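Local coordinates for hypothetical protein (Parabacteroides merdae, PDB 4OO3) that is of unknown function but is a putative oxidoreductase that probably binds a nicotinamide adenine dinucleotide cofactor through its Rossmann-fold domain, at residues 102-106 / 130-134; 119-123 / 217-222; 145-149 / 423-427; 182-186 / 226-231; 233-237 / 417-422. All blocks are in the same frame, centred on the assembly; numbering follows the deposited sequence.

Overall arrangement
From the N terminus, contact 1 closes a short loop of the Rossmann domain, pairing helices 98-110 and 125-140 around strand 114-117. Segment 119-123 lies within that loop and reaches forward to 217-222, so contact 2 crosses contact 1 and links the two family regions. Contact 3 starts at the edge strand 145-147, inside the span of contact 2, and runs to helix 419-439, crossing contact 2 and enclosing contacts 4 and 5. Contact 4 lays helix 220-231 on the mixed sheet and also crosses contact 2. Contact 5 follows it in series and ties the loop behind that helix to the start of helix 419-439.

Contact 1 of 5, residues 102-106 / 130-134; sequences TEYIK and LLEEC
L130 sends both of its methyl groups across to helix 98-110. CD2 lies 3.5 Å from E103 OE1; the CB of that glutamate points away from the leucine, but the bend at its chi2 (56°) folds the carboxylate back. CD1 rests 3.7 Å from K106 CD, the two side chains crossing at about a right angle, and L130 CB meets T102 CG2 at 3.9 Å as leucine and threonine slide past each other. One residue on, L131 presents its backbone and CB to the same threonine methyl, with T102 CG2 3.9 Å from L131 N. The methyl faces this helix because it stands anti to the threonine's own N, while OG1 is turned off to hydrogen-bond M121 O. The branches of L131 reach M121, A122 and L145. At the outer margin E133 brings OE1 to 4.0 Å from K106 CD, whereas K106 NZ and E133 OE2 stop 4.7 Å apart; that amine also forms a long, weak ion pair with E110. C134 closes the row: SG fits between I105 CG2 and K106 CB, 3.7 Å from each, and here K106 and C134 bring the backbones closest. The short axes are 9.4 Å apart at 22°, the near-parallel pairing of consecutive crossover helices on one side of a Rossmann sheet, with I105, L131 and C134 all resting on L145 of strand 145-147. The chemistry is that of a joint held by methyls and a thiol, in which the loose K106 and E133 pair probably adds weak electrostatic attraction at its rim.

Contact 2 of 5, residues 119-123 / 217-222; sequences KPMAI and VDVTTH
K119 reaches D218 in a salt bridge, NZ donating to OD1 over 2.7 Å from the syn side but 34° out of the carboxylate plane. The other oxygen of D218, OD2, is taken by the side-chain amide of Q212, so both carboxylate oxygens are engaged. On its way the lysine chain bends at chi2 and chi3 and lays CD over one face of the H222 imidazole, 3.2 Å from NE2. Next to it, P120, preceded by a cis peptide bond, sets CB 3.5 Å from V217 O. That carbonyl is satisfied by a water, which donates to V217 O at 2.7 Å and to A122 O at 2.8 Å and so joins the two backbones. T221 OG1 lies 3.0 Å from both V217 O and D218 O and can make at most a weak bond to one or the other. Along 119-123, M121 N donates to Y427 OH and I123 N meets S127 OG, while V217 CG2 packs on I123 CB. The Lys-cis-Pro pair and the aspartate and histidine four residues apart resemble the active-site signature of Gfo/Idh/MocA-type dehydrogenases. The chemistry thus implies a lysine amine steered by D218 beside H222, consistent with a catalytic cleft between cofactor and C-terminal domains.

Contact 3 of 5, residues 145-149 / 423-427; sequences LYDIM and MLAKY
D147 holds CG between its backbone N and carbonyl carbon (chi1 64°), which aims the carboxylate at helix 419-439, and K426 answers with CG anti to its N and bends at chi2 and chi3 that bring NZ round to meet it. OD2 of D147 takes both partners. K426 NZ forms a salt bridge with it at 2.7 Å, and Y427 OH donates to the anti lone pair of OD2, also at 2.7 Å, with the tyrosine ring turned 56° from the carboxylate plane. The same hydroxyl accepts M121 N, so it stands between the 119-123 backbone and the D147 carboxylate. A salt bridge and a hydrogen bond on one buried oxygen are likely to limit the rotation of the carboxylate. The aliphatic part of K426 lies over the Y427 ring, CD above its centre, and its amine meets the selenium of selenomethionine M149 tip to tip, SE 3.4 Å from NZ. The other selenomethionine, M423, slides alongside D147 with SE 3.4 Å from OD1. Its CE touches L145 O at 3.6 Å and reaches the edge of the Y146 ring, 4.0 Å from CD1; SE stands obliquely to that ring, 5.2 Å from the centroid, in a Met-aromatic contact. Y146 OH goes instead to E419. Strand 145-147 is the edge strand of the parallel Rossmann sheet, bonded to strand 114-117. Helix 419-439 comes from the C-terminal family region and packs beside it, with helix 125-140 touching L145, M423 and Y427, helix 220-231 touching M149 and K426, and helix 395-412 meeting Y146 and I148.

Contact 4 of 5, residues 182-186 / 226-231; sequences AIVKE and LVQWEA
I183 and K185 carry strand 183-190 onto helix 220-231, one by packing and the other by charge. The tight point is at the C-terminal end of the helix, where I183 CD1 presses on A231 CB at 3.5 Å, closer than usual for two carbons. Near it the fit relaxes, with I183 CG2 4.0 Å from V227 CB. K185 spans the space between strand and helix axes, 10.3 Å apart, with an extended chain that turns only at chi4 (-67°). The extended chain carries CE to 3.9 Å from L226 CB, and the turn at chi4 swings NZ to E230 OE1, where it donates over 2.7 Å to the syn lone pair in a salt bridge. E230 comes from the opposite direction on a chain extended beyond CG, and its second oxygen, OE2, is bonded by T157 OG1, so the buried carboxylate has a partner at each oxygen. With an alanine here, E230 OE1 would probably be left without its charged mate and a gap would open beside L226 CB. The fit is also looser where K185 CE passes V227 CG1 at 4.2 Å; solvent reaches the contact in part at A231, the other touching residues being buried. Q160 of helix 155-164 touches both K185 and E230. A helix lying across one face of a mixed sheet, with residues two apart on a strand contacting it, is the two-layer alpha/beta architecture expected of this C-terminal oxidoreductase domain.

Contact 5 of 5, residues 233-237 / 417-422; sequences PDQII and DWEVPN
N422 clasps the backbone of 233-237 with both ends of its amide. Its OD1 accepts I237 N at 2.7 Å in a nearly straight bond (171°), and its ND2 donates to Q235 O at 3.0 Å (163°), with that oxygen close to the amide plane. Two bonds to groups two residues apart fix which way the amide is turned. A leucine in its place would probably leave I237 N and Q235 O without their mates and free the loop to shift. Further along, a water donates to I237 O at 2.6 Å and to P421 O at 2.8 Å, bridging the loop to the helix. The clasp joins two parts of the C-terminal family region: the loop that leaves helix 220-231 and the first turn of helix 419-439, whose later turns face the Rossmann sheet. Outside the polar pair, W418 CG sits between its backbone N and carbonyl carbon (chi1 51°), which brings one face of the indole against D234. A CH-pi contact follows, D234 CA standing over the five-membered ring 4.1 Å from its centroid. The D234 carboxylate lies almost parallel to the same face, OD1 3.2 Å above the ring plane and offset toward the rim, while its charge is met by R161. E419 CG lies against the opposite face, also offset toward the rim. I236 completes the packing at the exposed edge: CG1 rests on W418 CB at 4.1 Å, CG2 meets P421 CG at 3.8 Å, and CD1 reaches D417 CB, whose carboxylate pairs with K414.

Contact 1 of 5, residues 102-106 / 130-134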
# COMPACT_ATOMS: atom_id res chain seq x y z
N THR A 102 -1.92 -10.40 12.01
CA THR A 102 -0.67 -11.14 11.99
C THR A 102 -0.85 -12.54 12.59
O THR A 102 -0.34 -13.54 12.05
CB THR A 102 0.47 -10.37 12.69
OG1 THR A 102 0.36 -8.97 12.39
CG2 THR A 102 1.83 -10.87 12.22
N GLU A 103 -1.61 -12.63 13.68
CA GLU A 103 -1.94 -13.93 14.28
C GLU A 103 -2.73 -14.80 13.30
O GLU A 103 -2.40 -15.97 13.12
CB GLU A 103 -2.70 -13.74 15.60
CG GLU A 103 -2.93 -15.02 16.40
CD GLU A 103 -1.65 -15.79 16.73
OE1 GLU A 103 -0.61 -15.15 17.02
OE2 GLU A 103 -1.70 -17.04 16.70
N TYR A 104 -3.75 -14.23 12.67
CA TYR A 104 -4.48 -14.93 11.61
C TYR A 104 -3.52 -15.49 10.57
O TYR A 104 -3.62 -16.65 10.17
CB TYR A 104 -5.41 -13.97 10.85
CG TYR A 104 -6.66 -13.47 11.56
CD1 TYR A 104 -7.14 -14.07 12.72
CD2 TYR A 104 -7.38 -12.42 11.01
CE1 TYR A 104 -8.30 -13.60 13.32
CE2 TYR A 104 -8.53 -11.95 11.60
CZ TYR A 104 -8.99 -12.54 12.76
OH TYR A 104 -10.14 -12.05 13.33
N ILE A 105 -2.61 -14.64 10.10
CA ILE A 105 -1.66 -15.04 9.06
C ILE A 105 -0.81 -16.22 9.51
O ILE A 105 -0.62 -17.17 8.75
CB ILE A 105 -0.77 -13.85 8.62
CG1 ILE A 105 -1.61 -12.85 7.80
CG2 ILE A 105 0.42 -14.33 7.80
CD1 ILE A 105 -0.89 -11.56 7.44
N LYS A 106 -0.28 -16.16 10.72
CA LYS A 106 0.58 -17.24 11.22
C LYS A 106 -0.15 -18.60 11.22
O LYS A 106 0.37 -19.59 10.71
CB LYS A 106 1.10 -16.91 12.63
CG LYS A 106 2.30 -17.76 13.02
CD LYS A 106 2.41 -17.94 14.52
CE LYS A 106 1.41 -18.95 15.05
NZ LYS A 106 1.87 -19.53 16.34
N LEU A 130 6.42 -11.62 15.03
CA LEU A 130 5.48 -12.65 14.58
C LEU A 130 5.49 -12.80 13.05
O LEU A 130 5.38 -13.91 12.53
CB LEU A 130 4.06 -12.34 15.09
CG LEU A 130 3.03 -13.48 15.05
CD1 LEU A 130 3.50 -14.67 15.87
CD2 LEU A 130 1.67 -12.99 15.52
N LEU A 131 5.64 -11.69 12.34
CA LEU A 131 5.65 -11.69 10.88
C LEU A 131 6.90 -12.35 10.33
O LEU A 131 6.86 -12.95 9.26
CB LEU A 131 5.53 -10.27 10.33
CG LEU A 131 5.48 -10.09 8.81
CD1 LEU A 131 4.22 -10.73 8.23
CD2 LEU A 131 5.53 -8.62 8.44
N GLU A 132 8.02 -12.20 11.04
CA GLU A 132 9.24 -12.92 10.69
C GLU A 132 9.04 -14.43 10.78
O GLU A 132 9.49 -15.16 9.90
CB GLU A 132 10.40 -12.52 11.60
CG GLU A 132 10.92 -11.12 11.37
CD GLU A 132 12.04 -10.79 12.32
OE1 GLU A 132 11.80 -10.72 13.54
OE2 GLU A 132 13.17 -10.62 11.83
N GLU A 133 8.38 -14.89 11.84
CA GLU A 133 8.06 -16.32 11.97
C GLU A 133 7.16 -16.79 10.80
O GLU A 133 7.41 -17.85 10.22
CB GLU A 133 7.37 -16.60 13.32
CG GLU A 133 7.41 -18.07 13.73
CD GLU A 133 6.60 -18.36 14.99
OE1 GLU A 133 6.17 -17.42 15.68
OE2 GLU A 133 6.41 -19.56 15.31
N CYS A 134 6.15 -15.98 10.47
CA CYS A 134 5.27 -16.24 9.32
C CYS A 134 6.07 -16.51 8.05
O CYS A 134 5.81 -17.48 7.33
CB CYS A 134 4.32 -15.07 9.07
SG CYS A 134 3.11 -14.75 10.37

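Contact 2 of 5, residues 119-123 / 217-222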
# COMPACT_ATOMS: atom_id res chain seq x y z
N LYS A 119 -1.81 -4.62 3.12
CA LYS A 119 -0.99 -3.95 4.12
C LYS A 119 -1.85 -3.39 5.26
O LYS A 119 -3.05 -3.20 5.09
CB LYS A 119 -0.16 -2.84 3.48
CG LYS A 119 -0.91 -1.93 2.50
CD LYS A 119 -1.13 -0.52 3.00
CE LYS A 119 -2.21 -0.43 4.05
NZ LYS A 119 -2.79 0.93 4.06
N PRO A 120 -1.24 -3.15 6.44
CA PRO A 120 0.08 -3.57 6.89
C PRO A 120 0.00 -4.93 7.58
O PRO A 120 -0.89 -5.15 8.40
CB PRO A 120 0.44 -2.49 7.92
CG PRO A 120 -0.86 -2.06 8.48
CD PRO A 120 -1.91 -2.28 7.43
N MSE A 121 0.94 -5.81 7.24
CA MSE A 121 1.01 -7.16 7.84
C MSE A 121 1.56 -7.16 9.24
O MSE A 121 1.51 -8.18 9.92
CB MSE A 121 1.84 -8.09 6.94
CG MSE A 121 1.12 -8.26 5.60
SE MSE A 121 1.76 -9.89 4.70
CE MSE A 121 3.57 -9.23 4.31
N ALA A 122 2.11 -6.03 9.67
CA ALA A 122 2.49 -5.83 11.08
C ALA A 122 2.34 -4.36 11.44
O ALA A 122 2.66 -3.50 10.62
CB ALA A 122 3.92 -6.30 11.32
N ILE A 123 1.85 -4.09 12.66
CA ILE A 123 1.58 -2.73 13.14
C ILE A 123 2.40 -2.31 14.37
O ILE A 123 2.19 -1.22 14.92
CB ILE A 123 0.08 -2.53 13.48
CG1 ILE A 123 -0.35 -3.42 14.65
CG2 ILE A 123 -0.78 -2.80 12.26
CD1 ILE A 123 -1.78 -3.18 15.11
N VAL A 217 2.48 3.51 10.71
CA VAL A 217 2.75 2.13 10.27
C VAL A 217 1.83 1.65 9.14
O VAL A 217 1.99 0.54 8.64
CB VAL A 217 2.67 1.12 11.45
CG1 VAL A 217 3.47 1.62 12.64
CG2 VAL A 217 1.22 0.83 11.86
N ASP A 218 0.89 2.50 8.74
CA ASP A 218 -0.19 2.11 7.83
C ASP A 218 0.15 2.54 6.39
O ASP A 218 0.77 1.78 5.66
CB ASP A 218 -1.51 2.69 8.36
CG ASP A 218 -2.71 2.30 7.52
OD1 ASP A 218 -2.57 1.38 6.68
OD2 ASP A 218 -3.80 2.90 7.73
N VAL A 219 -0.23 3.74 5.99
CA VAL A 219 0.03 4.21 4.62
C VAL A 219 1.53 4.33 4.36
O VAL A 219 1.94 4.22 3.21
CB VAL A 219 -0.71 5.55 4.33
CG1 VAL A 219 -0.18 6.26 3.09
CG2 VAL A 219 -2.20 5.29 4.19
N THR A 220 2.33 4.56 5.40
CA THR A 220 3.80 4.63 5.26
C THR A 220 4.37 3.35 4.64
O THR A 220 5.43 3.37 4.00
CB THR A 220 4.52 4.80 6.62
OG1 THR A 220 4.11 3.76 7.51
CG2 THR A 220 4.21 6.16 7.24
N THR A 221 3.70 2.23 4.87
CA THR A 221 4.06 0.97 4.23
C THR A 221 4.27 1.20 2.73
O THR A 221 5.33 0.88 2.20
CB THR A 221 2.97 -0.09 4.50
OG1 THR A 221 2.93 -0.35 5.90
CG2 THR A 221 3.25 -1.40 3.77
N HIS A 222 3.27 1.78 2.06
CA HIS A 222 3.39 2.12 0.64
C HIS A 222 4.61 2.99 0.34
O HIS A 222 5.32 2.76 -0.64
CB HIS A 222 2.16 2.88 0.14
CG HIS A 222 0.90 2.07 0.13
ND1 HIS A 222 0.81 0.82 -0.43
CD2 HIS A 222 -0.34 2.37 0.59
CE1 HIS A 222 -0.42 0.36 -0.30
NE2 HIS A 222 -1.14 1.29 0.32
O HOH W 1 3.82 -1.37 9.16

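Contact 3 of 5, residues 145-149 / 423-427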
# COMPACT_ATOMS: atom_id res chain seq x y z
N LEU A 145 3.58 -16.05 1.24
CA LEU A 145 2.95 -14.95 1.96
C LEU A 145 3.26 -13.69 1.15
O LEU A 145 4.42 -13.43 0.85
CB LEU A 145 3.52 -14.84 3.38
CG LEU A 145 3.12 -13.61 4.22
CD1 LEU A 145 1.60 -13.47 4.34
CD2 LEU A 145 3.74 -13.69 5.60
N TYR A 146 2.24 -12.92 0.81
CA TYR A 146 2.42 -11.73 -0.02
C TYR A 146 1.50 -10.61 0.42
O TYR A 146 0.38 -10.88 0.86
CB TYR A 146 2.14 -12.07 -1.48
CG TYR A 146 2.78 -11.15 -2.50
CD1 TYR A 146 4.14 -10.86 -2.43
CD2 TYR A 146 2.05 -10.62 -3.55
CE1 TYR A 146 4.74 -10.04 -3.36
CE2 TYR A 146 2.66 -9.80 -4.49
CZ TYR A 146 4.00 -9.51 -4.38
OH TYR A 146 4.62 -8.71 -5.30
N ASP A 147 1.97 -9.37 0.34
CA ASP A 147 1.09 -8.23 0.54
C ASP A 147 0.83 -7.46 -0.76
O ASP A 147 1.31 -7.82 -1.82
CB ASP A 147 1.55 -7.33 1.71
CG ASP A 147 2.90 -6.66 1.48
OD1 ASP A 147 3.48 -6.73 0.38
OD2 ASP A 147 3.37 -6.02 2.46
N ILE A 148 0.03 -6.41 -0.66
CA ILE A 148 -0.53 -5.74 -1.82
C ILE A 148 0.01 -4.31 -1.94
O ILE A 148 -0.56 -3.37 -1.38
CB ILE A 148 -2.07 -5.76 -1.74
CG1 ILE A 148 -2.55 -7.22 -1.61
CG2 ILE A 148 -2.68 -5.09 -2.96
CD1 ILE A 148 -4.00 -7.38 -1.22
N MSE A 149 1.11 -4.17 -2.68
CA MSE A 149 1.74 -2.88 -2.96
C MSE A 149 1.26 -2.36 -4.30
O MSE A 149 1.90 -2.56 -5.33
CB MSE A 149 3.27 -3.03 -2.96
CG MSE A 149 3.82 -3.53 -1.63
SE MSE A 149 3.62 -2.14 -0.26
CE MSE A 149 2.13 -2.90 0.77
N MSE A 423 10.06 -6.96 1.99
CA MSE A 423 8.83 -6.81 2.79
C MSE A 423 9.23 -6.70 4.25
O MSE A 423 8.75 -5.81 4.97
CB MSE A 423 7.85 -7.96 2.58
CG MSE A 423 7.11 -7.84 1.25
SE MSE A 423 5.72 -9.21 1.06
CE MSE A 423 6.81 -10.75 0.52
N LEU A 424 10.13 -7.57 4.69
CA LEU A 424 10.64 -7.49 6.06
C LEU A 424 11.38 -6.19 6.35
O LEU A 424 11.17 -5.59 7.40
CB LEU A 424 11.55 -8.68 6.35
CG LEU A 424 10.84 -10.02 6.57
CD1 LEU A 424 11.89 -11.11 6.73
CD2 LEU A 424 9.92 -9.95 7.77
N ALA A 425 12.23 -5.73 5.44
CA ALA A 425 12.94 -4.45 5.64
C ALA A 425 11.95 -3.30 5.76
O ALA A 425 12.13 -2.40 6.57
CB ALA A 425 13.92 -4.19 4.51
N LYS A 426 10.89 -3.38 4.96
CA LYS A 426 9.85 -2.38 4.94
C LYS A 426 9.17 -2.30 6.30
O LYS A 426 9.06 -1.22 6.89
CB LYS A 426 8.82 -2.76 3.88
CG LYS A 426 7.72 -1.75 3.63
CD LYS A 426 6.39 -2.42 3.31
CE LYS A 426 6.50 -3.44 2.19
NZ LYS A 426 5.24 -4.18 1.95
N TYR A 427 8.70 -3.45 6.78
CA TYR A 427 7.99 -3.53 8.05
C TYR A 427 8.91 -3.29 9.25
O TYR A 427 8.46 -2.76 10.28
CB TYR A 427 7.24 -4.87 8.19
CG TYR A 427 6.03 -4.94 7.31
CD1 TYR A 427 4.95 -4.10 7.54
CD2 TYR A 427 5.95 -5.82 6.24
CE1 TYR A 427 3.84 -4.13 6.73
CE2 TYR A 427 4.85 -5.87 5.43
CZ TYR A 427 3.79 -5.01 5.67
OH TYR A 427 2.67 -5.04 4.88

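Contact 4 of 5, residues 182-186 / 226-231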
# COMPACT_ATOMS: atom_id res chain seq x y z
N ALA A 182 17.68 12.90 0.75
CA ALA A 182 17.80 12.75 -0.70
C ALA A 182 16.52 12.18 -1.31
O ALA A 182 16.29 12.29 -2.51
CB ALA A 182 18.98 11.86 -1.05
N ILE A 183 15.70 11.54 -0.48
CA ILE A 183 14.42 11.01 -0.92
C ILE A 183 13.38 11.49 0.08
O ILE A 183 13.58 11.39 1.29
CB ILE A 183 14.44 9.46 -1.04
CG1 ILE A 183 15.55 9.02 -2.01
CG2 ILE A 183 13.10 8.95 -1.53
CD1 ILE A 183 15.72 7.52 -2.13
N VAL A 184 12.28 12.05 -0.44
CA VAL A 184 11.23 12.65 0.39
C VAL A 184 9.87 12.31 -0.22
O VAL A 184 9.66 12.59 -1.39
CB VAL A 184 11.39 14.19 0.45
CG1 VAL A 184 10.25 14.81 1.24
CG2 VAL A 184 12.73 14.58 1.05
N LYS A 185 8.97 11.72 0.57
CA LYS A 185 7.58 11.41 0.14
C LYS A 185 6.56 11.81 1.20
O LYS A 185 6.61 11.34 2.34
CB LYS A 185 7.42 9.93 -0.17
CG LYS A 185 8.29 9.47 -1.32
CD LYS A 185 8.09 8.01 -1.67
CE LYS A 185 9.10 7.59 -2.72
NZ LYS A 185 8.87 8.25 -4.03
N GLU A 186 5.63 12.68 0.82
CA GLU A 186 4.67 13.24 1.75
C GLU A 186 3.27 13.12 1.16
O GLU A 186 3.02 13.57 0.05
CB GLU A 186 5.01 14.71 2.03
CG GLU A 186 6.34 14.90 2.74
CD GLU A 186 6.78 16.36 2.81
OE1 GLU A 186 6.73 17.06 1.77
OE2 GLU A 186 7.18 16.80 3.91
N LEU A 226 7.94 2.16 -1.76
CA LEU A 226 8.32 2.91 -2.95
C LEU A 226 9.79 3.33 -2.91
O LEU A 226 10.46 3.23 -3.94
CB LEU A 226 7.43 4.14 -3.17
CG LEU A 226 6.05 3.89 -3.76
CD1 LEU A 226 5.43 5.22 -4.14
CD2 LEU A 226 6.09 2.96 -4.96
N VAL A 227 10.30 3.80 -1.77
CA VAL A 227 11.71 4.24 -1.75
C VAL A 227 12.64 3.06 -2.05
O VAL A 227 13.59 3.22 -2.81
CB VAL A 227 12.16 5.15 -0.54
CG1 VAL A 227 11.01 5.55 0.37
CG2 VAL A 227 13.34 4.58 0.23
N GLN A 228 12.34 1.88 -1.52
CA GLN A 228 13.07 0.65 -1.87
C GLN A 228 12.94 0.31 -3.35
O GLN A 228 13.92 0.06 -4.04
CB GLN A 228 12.54 -0.54 -1.05
CG GLN A 228 12.76 -0.42 0.45
CD GLN A 228 12.22 -1.61 1.24
OE1 GLN A 228 11.48 -2.46 0.72
NE2 GLN A 228 12.58 -1.66 2.52
N TRP A 229 11.70 0.30 -3.84
CA TRP A 229 11.39 -0.18 -5.17
C TRP A 229 11.83 0.78 -6.29
O TRP A 229 12.35 0.35 -7.33
CB TRP A 229 9.89 -0.47 -5.25
CG TRP A 229 9.47 -1.23 -6.43
CD1 TRP A 229 9.56 -2.59 -6.62
CD2 TRP A 229 8.87 -0.70 -7.61
NE1 TRP A 229 9.06 -2.93 -7.85
CE2 TRP A 229 8.64 -1.79 -8.48
CE3 TRP A 229 8.52 0.59 -8.02
CZ2 TRP A 229 8.06 -1.61 -9.73
CZ3 TRP A 229 7.96 0.75 -9.26
CH2 TRP A 229 7.73 -0.34 -10.10
N GLU A 230 11.64 2.07 -6.08
CA GLU A 230 12.07 3.07 -7.06
C GLU A 230 13.58 3.34 -7.02
O GLU A 230 14.22 3.42 -8.06
CB GLU A 230 11.35 4.39 -6.83
CG GLU A 230 9.86 4.36 -7.11
CD GLU A 230 9.15 5.57 -6.54
OE1 GLU A 230 9.73 6.27 -5.68
OE2 GLU A 230 8.00 5.83 -6.93
N ALA A 231 14.13 3.48 -5.82
CA ALA A 231 15.49 4.00 -5.65
C ALA A 231 16.54 2.91 -5.53
O ALA A 231 17.73 3.19 -5.69
CB ALA A 231 15.54 4.92 -4.44

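Contact 5 of 5, residues 233-237 / 417-422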
# COMPACT_ATOMS: atom_id res chain seq x y z
N PRO A 233 16.14 -0.50 -7.26
CA PRO A 233 15.39 -1.52 -7.98
C PRO A 233 16.00 -2.91 -7.87
O PRO A 233 17.17 -3.10 -8.14
CB PRO A 233 15.42 -1.03 -9.44
CG PRO A 233 15.84 0.40 -9.39
CD PRO A 233 16.67 0.55 -8.15
N ASP A 234 15.19 -3.87 -7.44
CA ASP A 234 15.59 -5.28 -7.39
C ASP A 234 16.80 -5.59 -6.49
O ASP A 234 17.32 -6.69 -6.54
CB ASP A 234 15.84 -5.81 -8.81
CG ASP A 234 14.60 -5.73 -9.69
OD1 ASP A 234 13.50 -5.49 -9.16
OD2 ASP A 234 14.74 -5.90 -10.92
N GLN A 235 17.23 -4.63 -5.68
CA GLN A 235 18.29 -4.86 -4.70
C GLN A 235 17.68 -5.44 -3.42
O GLN A 235 16.67 -4.94 -2.92
CB GLN A 235 19.03 -3.57 -4.36
CG GLN A 235 19.70 -2.91 -5.56
CD GLN A 235 20.33 -1.58 -5.20
OE1 GLN A 235 20.93 -1.43 -4.14
NE2 GLN A 235 20.18 -0.60 -6.08
N ILE A 236 18.31 -6.50 -2.90
CA ILE A 236 17.89 -7.14 -1.67
C ILE A 236 18.31 -6.26 -0.50
O ILE A 236 19.49 -5.98 -0.35
CB ILE A 236 18.52 -8.54 -1.51
CG1 ILE A 236 18.04 -9.45 -2.65
CG2 ILE A 236 18.20 -9.14 -0.15
CD1 ILE A 236 18.57 -10.86 -2.60
N ILE A 237 17.35 -5.81 0.30
CA ILE A 237 17.65 -4.97 1.47
C ILE A 237 17.74 -5.88 2.70
O ILE A 237 16.78 -6.58 3.02
CB ILE A 237 16.57 -3.90 1.71
CG1 ILE A 237 16.26 -3.09 0.43
CG2 ILE A 237 16.98 -2.96 2.85
CD1 ILE A 237 17.41 -2.28 -0.12
N ASP A 417 13.69 -13.17 -5.66
CA ASP A 417 14.66 -13.02 -4.57
C ASP A 417 14.38 -11.92 -3.56
O ASP A 417 14.38 -12.16 -2.36
CB ASP A 417 16.05 -12.73 -5.17
CG ASP A 417 16.74 -13.96 -5.69
OD1 ASP A 417 16.12 -15.05 -5.74
OD2 ASP A 417 17.93 -13.84 -6.06
N TRP A 418 14.16 -10.72 -4.08
CA TRP A 418 14.15 -9.52 -3.24
C TRP A 418 12.86 -9.32 -2.43
O TRP A 418 12.87 -8.56 -1.46
CB TRP A 418 14.44 -8.27 -4.11
CG TRP A 418 13.56 -8.17 -5.33
CD1 TRP A 418 13.84 -8.65 -6.58
CD2 TRP A 418 12.26 -7.56 -5.41
NE1 TRP A 418 12.80 -8.37 -7.43
CE2 TRP A 418 11.83 -7.70 -6.75
CE3 TRP A 418 11.44 -6.90 -4.50
CZ2 TRP A 418 10.59 -7.21 -7.19
CZ3 TRP A 418 10.21 -6.41 -4.93
CH2 TRP A 418 9.80 -6.57 -6.27
N GLU A 419 11.78 -10.00 -2.80
CA GLU A 419 10.45 -9.68 -2.25
C GLU A 419 10.30 -9.90 -0.74
O GLU A 419 9.89 -9.00 -0.02
CB GLU A 419 9.34 -10.42 -3.01
CG GLU A 419 8.95 -9.74 -4.32
CD GLU A 419 7.89 -8.66 -4.16
OE1 GLU A 419 7.75 -8.09 -3.05
OE2 GLU A 419 7.16 -8.39 -5.13
N VAL A 420 10.63 -11.10 -0.25
CA VAL A 420 10.48 -11.39 1.17
C VAL A 420 11.43 -10.55 2.02
O VAL A 420 10.97 -9.84 2.93
CB VAL A 420 10.66 -12.90 1.48
CG1 VAL A 420 10.75 -13.14 2.98
CG2 VAL A 420 9.51 -13.69 0.87
N PRO A 421 12.73 -10.58 1.72
CA PRO A 421 13.61 -9.73 2.54
C PRO A 421 13.20 -8.24 2.53
O PRO A 421 13.30 -7.59 3.56
CB PRO A 421 15.01 -9.95 1.93
CG PRO A 421 14.80 -10.64 0.63
CD PRO A 421 13.49 -11.35 0.72
N ASN A 422 12.73 -7.74 1.39
CA ASN A 422 12.32 -6.33 1.29
C ASN A 422 10.98 -6.00 1.95
O ASN A 422 10.80 -4.87 2.43
CB ASN A 422 12.34 -5.86 -0.16
CG ASN A 422 13.74 -5.86 -0.75
OD1 ASN A 422 14.71 -6.22 -0.08
ND2 ASN A 422 13.86 -5.45 -2.00
O HOH W 2 15.55 -7.40 5.19